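Local coordinates for protein transcriptional repressor PadR (Bacillus cereus, PDB 6JYI) that probably binds DNA and represses transcription, as a dimeric regulator of the PadR-like family with a winged helix-turn-helix domain, at residues Val12-Leu17 / Gly57-Glu62; Ile27-Glu32 / Tyr139-Val144; Met45-Leu50 / Lys73-Thr78. All coordinates share one frame; numbering follows the deposited sequence.

How the interactions relate
Interactions 1 and 3 lie side by side in the probable DNA-binding winged-helix domain, with centres about 5 Å apart. They use neighbouring strands of one antiparallel hairpin, and the backbone bond Lys60 N to Phe76 O (2.7 Å) joins them. Interaction 1 sets helix 8-19 against the first strand. Interaction 3 sets helix 46-55 against the second. Interaction 2 is centred about 16 Å from both and ties helix 24-35 of that domain to the end of the long C-terminal helix 114-142. Helix 24-35 packs on the helices of both other contacts: Leu16 CD2 lies 3.9 Å from Val30 CG1, and Phe31 CD2 lies 3.5 Å from Ile46 CD1. Interactions 1 and 2 also touch the second subunit.

Interaction 1: residues Val12-Leu17 / Gly57-Glu62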
loop_
_atom_site.group_PDB
_atom_site.type_symbol
_atom_site.label_atom_id
_atom_site.label_comp_id
_atom_site.label_asym_id
_atom_site.label_seq_id
_atom_site.Cartn_x
_atom_site.Cartn_y
_atom_site.Cartn_z
ATOM N N VAL A 12 -4.394 13.994 -4.904
ATOM C CA VAL A 12 -5.421 13.063 -5.314
ATOM C C VAL A 12 -6.705 13.832 -5.643
ATOM O O VAL A 12 -7.312 13.628 -6.708
ATOM C CB VAL A 12 -5.755 11.979 -4.243
ATOM C CG1 VAL A 12 -6.901 11.136 -4.718
ATOM C CG2 VAL A 12 -4.530 11.092 -3.875
ATOM N N VAL A 13 -7.096 14.726 -4.734
ATOM C CA VAL A 13 -8.298 15.535 -4.909
ATOM C C VAL A 13 -8.146 16.497 -6.061
ATOM O O VAL A 13 -9.015 16.568 -6.915
ATOM C CB VAL A 13 -8.663 16.288 -3.604
ATOM C CG1 VAL A 13 -9.804 17.269 -3.846
ATOM C CG2 VAL A 13 -9.011 15.247 -2.502
ATOM N N LEU A 14 -7.029 17.223 -6.124
ATOM C CA LEU A 14 -6.816 18.178 -7.243
ATOM C C LEU A 14 -6.805 17.483 -8.562
ATOM O O LEU A 14 -7.434 17.949 -9.549
ATOM C CB LEU A 14 -5.525 18.984 -7.055
ATOM C CG LEU A 14 -5.574 19.918 -5.840
ATOM C CD1 LEU A 14 -4.156 20.500 -5.497
ATOM C CD2 LEU A 14 -6.535 21.074 -6.109
ATOM N N GLY A 15 -6.112 16.349 -8.630
ATOM C CA GLY A 15 -6.154 15.595 -9.869
ATOM C C GLY A 15 -7.516 15.162 -10.322
ATOM O O GLY A 15 -7.839 15.218 -11.521
ATOM N N LEU A 16 -8.340 14.723 -9.396
ATOM C CA LEU A 16 -9.696 14.330 -9.744
ATOM C C LEU A 16 -10.479 15.495 -10.349
ATOM O O LEU A 16 -11.124 15.366 -11.404
ATOM C CB LEU A 16 -10.407 13.809 -8.497
ATOM C CG LEU A 16 -10.091 12.375 -8.088
ATOM C CD1 LEU A 16 -10.848 12.036 -6.761
ATOM C CD2 LEU A 16 -10.469 11.390 -9.208
ATOM N N LEU A 17 -10.317 16.664 -9.739
ATOM C CA LEU A 17 -11.018 17.877 -10.172
ATOM C C LEU A 17 -10.490 18.471 -11.490
ATOM O O LEU A 17 -11.186 19.218 -12.152
ATOM C CB LEU A 17 -11.002 18.912 -9.034
ATOM C CG LEU A 17 -11.781 18.499 -7.791
ATOM C CD1 LEU A 17 -11.638 19.530 -6.627
ATOM C CD2 LEU A 17 -13.254 18.293 -8.141
ATOM N N GLY A 57 -7.783 28.624 -1.612
ATOM C CA GLY A 57 -8.070 29.103 -2.952
ATOM C C GLY A 57 -7.692 28.162 -4.079
ATOM O O GLY A 57 -7.650 28.578 -5.226
ATOM N N LYS A 58 -7.438 26.900 -3.757
ATOM C CA LYS A 58 -7.020 25.900 -4.765
ATOM C C LYS A 58 -8.240 25.305 -5.472
ATOM O O LYS A 58 -8.138 24.797 -6.596
ATOM C CB LYS A 58 -6.266 24.749 -4.148
ATOM C CG LYS A 58 -5.049 25.062 -3.336
ATOM C CD LYS A 58 -4.119 25.954 -4.039
ATOM C CE LYS A 58 -2.716 25.778 -3.418
ATOM N NZ LYS A 58 -2.277 27.003 -2.973
ATOM N N ILE A 59 -9.368 25.302 -4.776
ATOM C CA ILE A 59 -10.628 24.889 -5.327
ATOM C C ILE A 59 -11.693 25.857 -4.834
ATOM O O ILE A 59 -11.463 26.576 -3.849
ATOM C CB ILE A 59 -10.970 23.394 -4.938
ATOM C CG1 ILE A 59 -11.309 23.258 -3.442
ATOM C CG2 ILE A 59 -9.811 22.435 -5.283
ATOM C CD1 ILE A 59 -11.677 21.841 -3.020
ATOM N N LYS A 60 -12.861 25.830 -5.473
ATOM C CA LYS A 60 -13.983 26.631 -5.059
ATOM C C LYS A 60 -15.241 25.785 -5.078
ATOM O O LYS A 60 -15.419 24.981 -5.966
ATOM C CB LYS A 60 -14.134 27.864 -5.990
ATOM N N LYS A 61 -16.083 25.935 -4.070
ATOM C CA LYS A 61 -17.351 25.210 -4.010
ATOM C C LYS A 61 -18.428 26.150 -4.578
ATOM O O LYS A 61 -18.555 27.251 -4.091
ATOM C CB LYS A 61 -17.658 24.854 -2.564
ATOM C CG LYS A 61 -18.851 23.923 -2.352
ATOM C CD LYS A 61 -18.957 23.518 -0.879
ATOM C CE LYS A 61 -20.366 23.125 -0.526
ATOM N NZ LYS A 61 -20.805 23.610 0.830
ATOM N N GLU A 62 -19.145 25.725 -5.619
ATOM C CA GLU A 62 -20.164 26.554 -6.298
ATOM C C GLU A 62 -21.511 25.856 -6.400
ATOM O O GLU A 62 -21.593 24.629 -6.517
ATOM C CB GLU A 62 -19.698 26.881 -7.723
ATOM C CG GLU A 62 -18.607 27.954 -7.786
ATOM C CD GLU A 62 -17.380 27.528 -8.593
#
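Lys58 is the first residue of 57-62 to meet the helix, just after Gly57 closes helix 46-55 with a Schellman motif. Its CB rests 4.2 Å from Leu14 CD2. The lysine chain then bends at chi2 and chi4, and its end leads away from the helix. The carbonyl of Lys58 also lies beside this leucine, with O 4.1 Å from Leu14 CD2. Ile59 comes next and carries the contact. Its CA is 8.0 Å from the CA of Leu14, the closest CA pair of the two segments. Its CG2 branch does the touching. Ile59 CG2 is 3.6 Å from Leu14 CD2 and 3.7 Å from Leu17 CD1, so it reaches two leucines about one helical turn apart. With chi1 at 70°, CG1 takes the place between the backbone N and the carbonyl carbon, while CG2 lies anti to the carbonyl carbon and faces the leucines. Leu17 and Ile59 meet at about a right angle. No hydrogen bond crosses; the contact is apolar and buried. Around it, Ile59 also packs on Tyr75 of strand 72-77 and on Leu50 of helix 46-55. Leu14 reaches Ile77 of strand 72-77 and Glu84 of helix 79-89. Helix 8-19 thus backs the hairpin's first strand in the winged-helix domain.

Interaction 2: residues Ile27-Glu32 / Tyr139-Val144; sequences IKIVFE and YEKWRV
Val30 and Trp142 bring the two helices together, with their CA atoms 7.1 Å apart where helix 114-142 comes to its end. The Trp142 indole is the main surface of the contact. Val30 lays its CG2 methyl over one face of the six-membered ring, a CH-pi contact whose modelled spacing is too short to be taken literally. The valine has CG1 anti to the backbone N (chi1 -168°), which leaves CG2 beside that N and turned onto the ring. Its CG1 is 4.1 Å from Trp142 CG. Ile29 approaches near CZ2: its CB is 3.8 Å from Trp142 CZ2, and its CG2 lies at the ring edge, in plane. The same CG2 is 4.1 Å from Lys141 NZ, at the end of an extended chain. On the opposite face of the indole lies Lys141 CG, 4.3 Å above the plane and offset toward the rim. Arg143 folds back so that NE donates to Trp142 O (3.1 Å, 151°). It comes from above the carbonyl plane, 41° out of it. Arg143 NH1 forms a salt bridge with Glu150, and NH2 a hydrogen bond with Gln19. Trp142 NE1 is bonded to Asp33 OD2 on helix 24-35, and Tyr107 of the second subunit packs on both Val30 and Arg143. The contact joins helix 24-35 of the probable DNA-binding domain to the end of helix 114-142. Its chemistry is divided: aliphatic groups grip the indole carbons without any hydrogen bond between the segments, while the bond to Asp33 would limit rotation of the indole.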
loop_
_atom_site.group_PDB
_atom_site.type_symbol
_atom_site.label_atom_id
_atom_site.label_comp_id
_atom_site.label_asym_id
_atom_site.label_seq_id
_atom_site.Cartn_x
_atom_site.Cartn_y
_atom_site.Cartn_z
ATOM N N ILE A 27 -16.669 12.565 -5.351
ATOM C CA ILE A 27 -15.305 12.419 -4.944
ATOM C C ILE A 27 -15.144 11.202 -4.021
ATOM O O ILE A 27 -14.235 10.378 -4.232
ATOM C CB ILE A 27 -14.795 13.686 -4.236
ATOM C CG1 ILE A 27 -14.726 14.813 -5.266
ATOM C CG2 ILE A 27 -13.443 13.414 -3.606
ATOM C CD1 ILE A 27 -14.461 16.179 -4.649
ATOM N N LYS A 28 -16.026 11.076 -3.031
ATOM C CA LYS A 28 -15.998 9.927 -2.154
ATOM C C LYS A 28 -16.150 8.586 -2.907
ATOM O O LYS A 28 -15.461 7.608 -2.615
ATOM C CB LYS A 28 -17.048 10.044 -1.042
ATOM C CG LYS A 28 -16.572 10.992 0.093
ATOM C CD LYS A 28 -17.615 11.290 1.155
ATOM C CE LYS A 28 -18.018 10.098 1.926
ATOM N NZ LYS A 28 -18.952 10.445 3.020
ATOM N N ILE A 29 -17.071 8.519 -3.850
ATOM C CA ILE A 29 -17.299 7.239 -4.527
ATOM C C ILE A 29 -16.071 6.900 -5.373
ATOM O O ILE A 29 -15.631 5.766 -5.342
ATOM C CB ILE A 29 -18.589 7.215 -5.351
ATOM C CG1 ILE A 29 -19.788 7.677 -4.502
ATOM C CG2 ILE A 29 -18.864 5.785 -5.869
ATOM C CD1 ILE A 29 -20.474 6.597 -3.649
ATOM N N VAL A 30 -15.497 7.867 -6.091
ATOM C CA VAL A 30 -14.279 7.572 -6.892
ATOM C C VAL A 30 -13.163 7.072 -5.991
ATOM O O VAL A 30 -12.454 6.129 -6.323
ATOM C CB VAL A 30 -13.726 8.742 -7.723
ATOM C CG1 VAL A 30 -12.663 8.163 -8.720
ATOM C CG2 VAL A 30 -14.800 9.355 -8.529
ATOM N N PHE A 31 -13.044 7.684 -4.821
ATOM C CA PHE A 31 -12.085 7.224 -3.831
ATOM C C PHE A 31 -12.315 5.769 -3.411
ATOM O O PHE A 31 -11.369 4.979 -3.356
ATOM C CB PHE A 31 -12.124 8.086 -2.577
ATOM C CG PHE A 31 -10.932 8.962 -2.405
ATOM C CD1 PHE A 31 -9.838 8.499 -1.723
ATOM C CD2 PHE A 31 -10.901 10.230 -2.949
ATOM C CE1 PHE A 31 -8.732 9.246 -1.550
ATOM C CE2 PHE A 31 -9.773 11.034 -2.780
ATOM C CZ PHE A 31 -8.680 10.533 -2.064
ATOM N N GLU A 32 -13.551 5.413 -3.104
ATOM C CA GLU A 32 -13.825 4.067 -2.641
ATOM C C GLU A 32 -13.670 3.056 -3.764
ATOM O O GLU A 32 -13.287 1.907 -3.517
ATOM C CB GLU A 32 -15.254 3.912 -2.135
ATOM C CG GLU A 32 -15.693 4.831 -1.038
ATOM C CD GLU A 32 -17.215 4.747 -0.815
ATOM O OE1 GLU A 32 -17.931 4.133 -1.654
ATOM O OE2 GLU A 32 -17.692 5.307 0.198
ATOM N N TYR A 139 -13.673 1.225 -13.412
ATOM C CA TYR A 139 -12.926 2.083 -14.360
ATOM C C TYR A 139 -13.791 2.472 -15.564
ATOM O O TYR A 139 -13.693 3.573 -16.061
ATOM C CB TYR A 139 -11.627 1.415 -14.824
ATOM C CG TYR A 139 -10.414 1.709 -13.987
ATOM C CD1 TYR A 139 -10.300 1.221 -12.696
ATOM C CD2 TYR A 139 -9.369 2.460 -14.492
ATOM C CE1 TYR A 139 -9.160 1.448 -11.946
ATOM C CE2 TYR A 139 -8.228 2.717 -13.734
ATOM C CZ TYR A 139 -8.134 2.201 -12.467
ATOM O OH TYR A 139 -7.011 2.445 -11.718
ATOM N N GLU A 140 -14.676 1.584 -16.010
ATOM C CA GLU A 140 -15.602 1.916 -17.095
ATOM C C GLU A 140 -16.644 2.972 -16.683
ATOM O O GLU A 140 -17.110 3.733 -17.527
ATOM C CB GLU A 140 -16.291 0.642 -17.621
ATOM C CG GLU A 140 -15.276 -0.367 -18.209
ATOM C CD GLU A 140 -15.905 -1.687 -18.684
ATOM O OE1 GLU A 140 -17.033 -2.050 -18.256
ATOM O OE2 GLU A 140 -15.221 -2.373 -19.489
ATOM N N LYS A 141 -17.024 2.987 -15.404
ATOM C CA LYS A 141 -17.899 4.008 -14.839
ATOM C C LYS A 141 -17.173 5.366 -14.702
ATOM O O LYS A 141 -17.684 6.401 -15.123
ATOM C CB LYS A 141 -18.420 3.547 -13.466
ATOM C CG LYS A 141 -19.289 4.588 -12.724
ATOM C CD LYS A 141 -19.839 4.044 -11.373
ATOM C CE LYS A 141 -20.716 5.090 -10.663
ATOM N NZ LYS A 141 -21.018 4.730 -9.242
ATOM N N TRP A 142 -15.975 5.357 -14.129
ATOM C CA TRP A 142 -15.269 6.620 -13.820
ATOM C C TRP A 142 -14.403 7.184 -14.936
ATOM O O TRP A 142 -14.213 8.409 -14.992
ATOM C CB TRP A 142 -14.444 6.501 -12.532
ATOM C CG TRP A 142 -15.351 6.445 -11.348
ATOM C CD1 TRP A 142 -15.566 5.371 -10.529
ATOM C CD2 TRP A 142 -16.229 7.490 -10.879
ATOM N NE1 TRP A 142 -16.485 5.679 -9.576
ATOM C CE2 TRP A 142 -16.929 6.969 -9.769
ATOM C CE3 TRP A 142 -16.470 8.805 -11.272
ATOM C CZ2 TRP A 142 -17.846 7.727 -9.037
ATOM C CZ3 TRP A 142 -17.410 9.560 -10.550
ATOM C CH2 TRP A 142 -18.073 9.015 -9.444
ATOM N N ARG A 143 -13.893 6.317 -15.808
ATOM C CA ARG A 143 -13.029 6.768 -16.890
ATOM C C ARG A 143 -13.639 6.356 -18.227
ATOM O O ARG A 143 -13.124 5.469 -18.932
ATOM C CB ARG A 143 -11.623 6.181 -16.760
ATOM C CG ARG A 143 -10.860 6.527 -15.436
ATOM C CD ARG A 143 -10.178 7.868 -15.526
ATOM N NE ARG A 143 -11.166 8.930 -15.583
ATOM C CZ ARG A 143 -11.082 10.084 -16.246
ATOM N NH1 ARG A 143 -10.027 10.433 -16.980
ATOM N NH2 ARG A 143 -12.109 10.907 -16.166
ATOM N N VAL A 144 -14.749 6.994 -18.545
ATOM C CA VAL A 144 -15.304 6.896 -19.874
ATOM C C VAL A 144 -14.299 7.698 -20.721
ATOM O O VAL A 144 -13.864 8.816 -20.364
ATOM C CB VAL A 144 -16.777 7.410 -20.002
ATOM C CG1 VAL A 144 -17.584 7.037 -18.778
ATOM C CG2 VAL A 144 -16.829 8.899 -20.247
#

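Interaction 3: residues Met45-Leu50 / Lys73-Thr78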
loop_
_atom_site.group_PDB
_atom_site.type_symbol
_atom_site.label_atom_id
_atom_site.label_comp_id
_atom_site.label_asym_id
_atom_site.label_seq_id
_atom_site.Cartn_x
_atom_site.Cartn_y
_atom_site.Cartn_z
HETATM N N MSE A 45 -10.246 11.688 5.415
HETATM C CA MSE A 45 -9.741 13.042 5.252
HETATM C C MSE A 45 -10.258 13.808 4.008
HETATM O O MSE A 45 -9.848 14.931 3.799
HETATM C CB MSE A 45 -8.208 13.021 5.279
HETATM C CG MSE A 45 -7.669 12.785 6.719
HETATM SE SE MSE A 45 -8.347 14.138 8.039
HETATM C CE MSE A 45 -7.410 15.623 7.187
ATOM N N ILE A 46 -11.180 13.230 3.233
ATOM C CA ILE A 46 -11.694 13.905 2.015
ATOM C C ILE A 46 -12.306 15.274 2.296
ATOM O O ILE A 46 -11.910 16.264 1.700
ATOM C CB ILE A 46 -12.691 12.993 1.227
ATOM C CG1 ILE A 46 -11.931 11.838 0.595
ATOM C CG2 ILE A 46 -13.427 13.760 0.130
ATOM C CD1 ILE A 46 -12.841 10.818 -0.091
ATOM N N TYR A 47 -13.278 15.363 3.190
ATOM C CA TYR A 47 -13.875 16.682 3.468
ATOM C C TYR A 47 -12.896 17.685 4.108
ATOM O O TYR A 47 -12.820 18.832 3.657
ATOM C CB TYR A 47 -15.200 16.572 4.247
ATOM C CG TYR A 47 -16.327 16.175 3.334
ATOM C CD1 TYR A 47 -16.737 17.017 2.289
ATOM C CD2 TYR A 47 -16.973 14.954 3.483
ATOM C CE1 TYR A 47 -17.767 16.659 1.431
ATOM C CE2 TYR A 47 -18.004 14.586 2.615
ATOM C CZ TYR A 47 -18.380 15.441 1.580
ATOM O OH TYR A 47 -19.387 15.086 0.718
ATOM N N PRO A 48 -12.125 17.255 5.124
ATOM C CA PRO A 48 -11.070 18.136 5.650
ATOM C C PRO A 48 -10.126 18.649 4.575
ATOM O O PRO A 48 -9.760 19.826 4.588
ATOM C CB PRO A 48 -10.320 17.224 6.637
ATOM C CG PRO A 48 -11.452 16.348 7.202
ATOM C CD PRO A 48 -12.337 16.079 5.996
ATOM N N THR A 49 -9.749 17.787 3.636
ATOM C CA THR A 49 -8.869 18.185 2.538
ATOM C C THR A 49 -9.571 19.166 1.594
ATOM O O THR A 49 -8.972 20.158 1.176
ATOM C CB THR A 49 -8.340 16.964 1.754
ATOM O OG1 THR A 49 -7.622 16.123 2.638
ATOM C CG2 THR A 49 -7.372 17.383 0.599
ATOM N N LEU A 50 -10.836 18.902 1.272
ATOM C CA LEU A 50 -11.615 19.809 0.449
ATOM C C LEU A 50 -11.704 21.195 1.108
ATOM O O LEU A 50 -11.443 22.219 0.470
ATOM C CB LEU A 50 -13.013 19.235 0.193
ATOM C CG LEU A 50 -13.078 18.046 -0.761
ATOM C CD1 LEU A 50 -14.413 17.297 -0.647
ATOM C CD2 LEU A 50 -12.821 18.525 -2.180
ATOM N N LYS A 73 -24.312 21.332 -5.547
ATOM C CA LYS A 73 -23.068 22.000 -5.139
ATOM C C LYS A 73 -21.907 21.155 -5.608
ATOM O O LYS A 73 -21.883 19.936 -5.394
ATOM C CB LYS A 73 -23.003 22.272 -3.632
ATOM C CG LYS A 73 -24.108 23.212 -3.104
ATOM C CD LYS A 73 -23.756 23.761 -1.708
ATOM C CE LYS A 73 -24.936 24.463 -1.024
ATOM N NZ LYS A 73 -25.999 23.544 -0.471
HETATM N N MSE A 74 -20.955 21.777 -6.310
HETATM C CA MSE A 74 -19.817 21.040 -6.788
HETATM C C MSE A 74 -18.561 21.843 -6.556
HETATM O O MSE A 74 -18.602 23.086 -6.417
HETATM C CB MSE A 74 -19.995 20.680 -8.279
HETATM C CG MSE A 74 -21.196 19.676 -8.529
HETATM SE SE MSE A 74 -21.402 19.312 -10.427
HETATM C CE MSE A 74 -20.242 17.862 -10.690
ATOM N N TYR A 75 -17.455 21.124 -6.510
ATOM C CA TYR A 75 -16.138 21.711 -6.345
ATOM C C TYR A 75 -15.494 21.871 -7.678
ATOM O O TYR A 75 -15.469 20.936 -8.484
ATOM C CB TYR A 75 -15.238 20.817 -5.482
ATOM C CG TYR A 75 -15.773 20.631 -4.093
ATOM C CD1 TYR A 75 -15.459 21.519 -3.067
ATOM C CD2 TYR A 75 -16.627 19.572 -3.805
ATOM C CE1 TYR A 75 -15.997 21.348 -1.795
ATOM C CE2 TYR A 75 -17.154 19.384 -2.529
ATOM C CZ TYR A 75 -16.853 20.273 -1.536
ATOM O OH TYR A 75 -17.395 20.062 -0.265
ATOM N N PHE A 76 -14.888 23.029 -7.872
ATOM C CA PHE A 76 -14.202 23.368 -9.090
ATOM C C PHE A 76 -12.748 23.706 -8.720
ATOM O O PHE A 76 -12.503 24.502 -7.811
ATOM C CB PHE A 76 -14.823 24.647 -9.690
ATOM C CG PHE A 76 -16.194 24.469 -10.303
ATOM C CD1 PHE A 76 -17.329 24.307 -9.506
ATOM C CD2 PHE A 76 -16.368 24.556 -11.694
ATOM C CE1 PHE A 76 -18.600 24.186 -10.093
ATOM C CE2 PHE A 76 -17.641 24.441 -12.274
ATOM C CZ PHE A 76 -18.746 24.264 -11.486
ATOM N N ILE A 77 -11.799 23.184 -9.472
ATOM C CA ILE A 77 -10.396 23.579 -9.307
ATOM C C ILE A 77 -10.138 24.985 -9.887
ATOM O O ILE A 77 -10.747 25.370 -10.900
ATOM C CB ILE A 77 -9.466 22.520 -9.957
ATOM C CG1 ILE A 77 -8.031 22.627 -9.404
ATOM C CG2 ILE A 77 -9.563 22.568 -11.490
ATOM C CD1 ILE A 77 -7.106 21.512 -9.840
ATOM N N THR A 78 -9.271 25.753 -9.224
ATOM C CA THR A 78 -8.868 27.064 -9.709
ATOM C C THR A 78 -7.507 26.938 -10.363
ATOM O O THR A 78 -6.857 25.896 -10.259
ATOM C CB THR A 78 -8.707 28.086 -8.542
ATOM O OG1 THR A 78 -7.632 27.655 -7.695
ATOM C CG2 THR A 78 -9.967 28.189 -7.739
#
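Leu50 of helix 46-55 lies against the face of the Tyr75 ring. Its CB already touches, 4.2 Å from Tyr75 CE1. CG stands anti to the carbonyl carbon (chi1 -72°), and from there both methyls reach the ring. CD1 is 3.9 Å from Tyr75 CE2 and the same distance from Tyr75 CZ, so it sits toward the hydroxyl end. CD2 lies over the centre of the ring, 4.0 Å from the centroid and 9° off the normal. This is a CH-pi contact, and the leucine meets the tyrosine at about a right angle. The helix and the strand belong to a winged helix-turn-helix domain. In this family the helix that corresponds to 46-55 is the usual recognition helix, and the hairpin of strands 59-64 and 72-77 forms the wing. Tyr75 therefore joins the wing to the inner side of the probable DNA-reading helix. At its tip, Tyr75 OH comes to the edge of the Tyr47 ring, close to its plane and 3.8 Å from Tyr47 CE1. No hydrogen bond forms across the contact. The start of the helix is held within its own segment. The carbonyl of Met45, a selenomethionine here, accepts from both Thr49 N and Thr49 OG1, the latter at 2.8 Å from Met45 O and from above the carbonyl plane. Leu50 also packs on Val13, and Tyr75 on Leu17, both on helix 8-19.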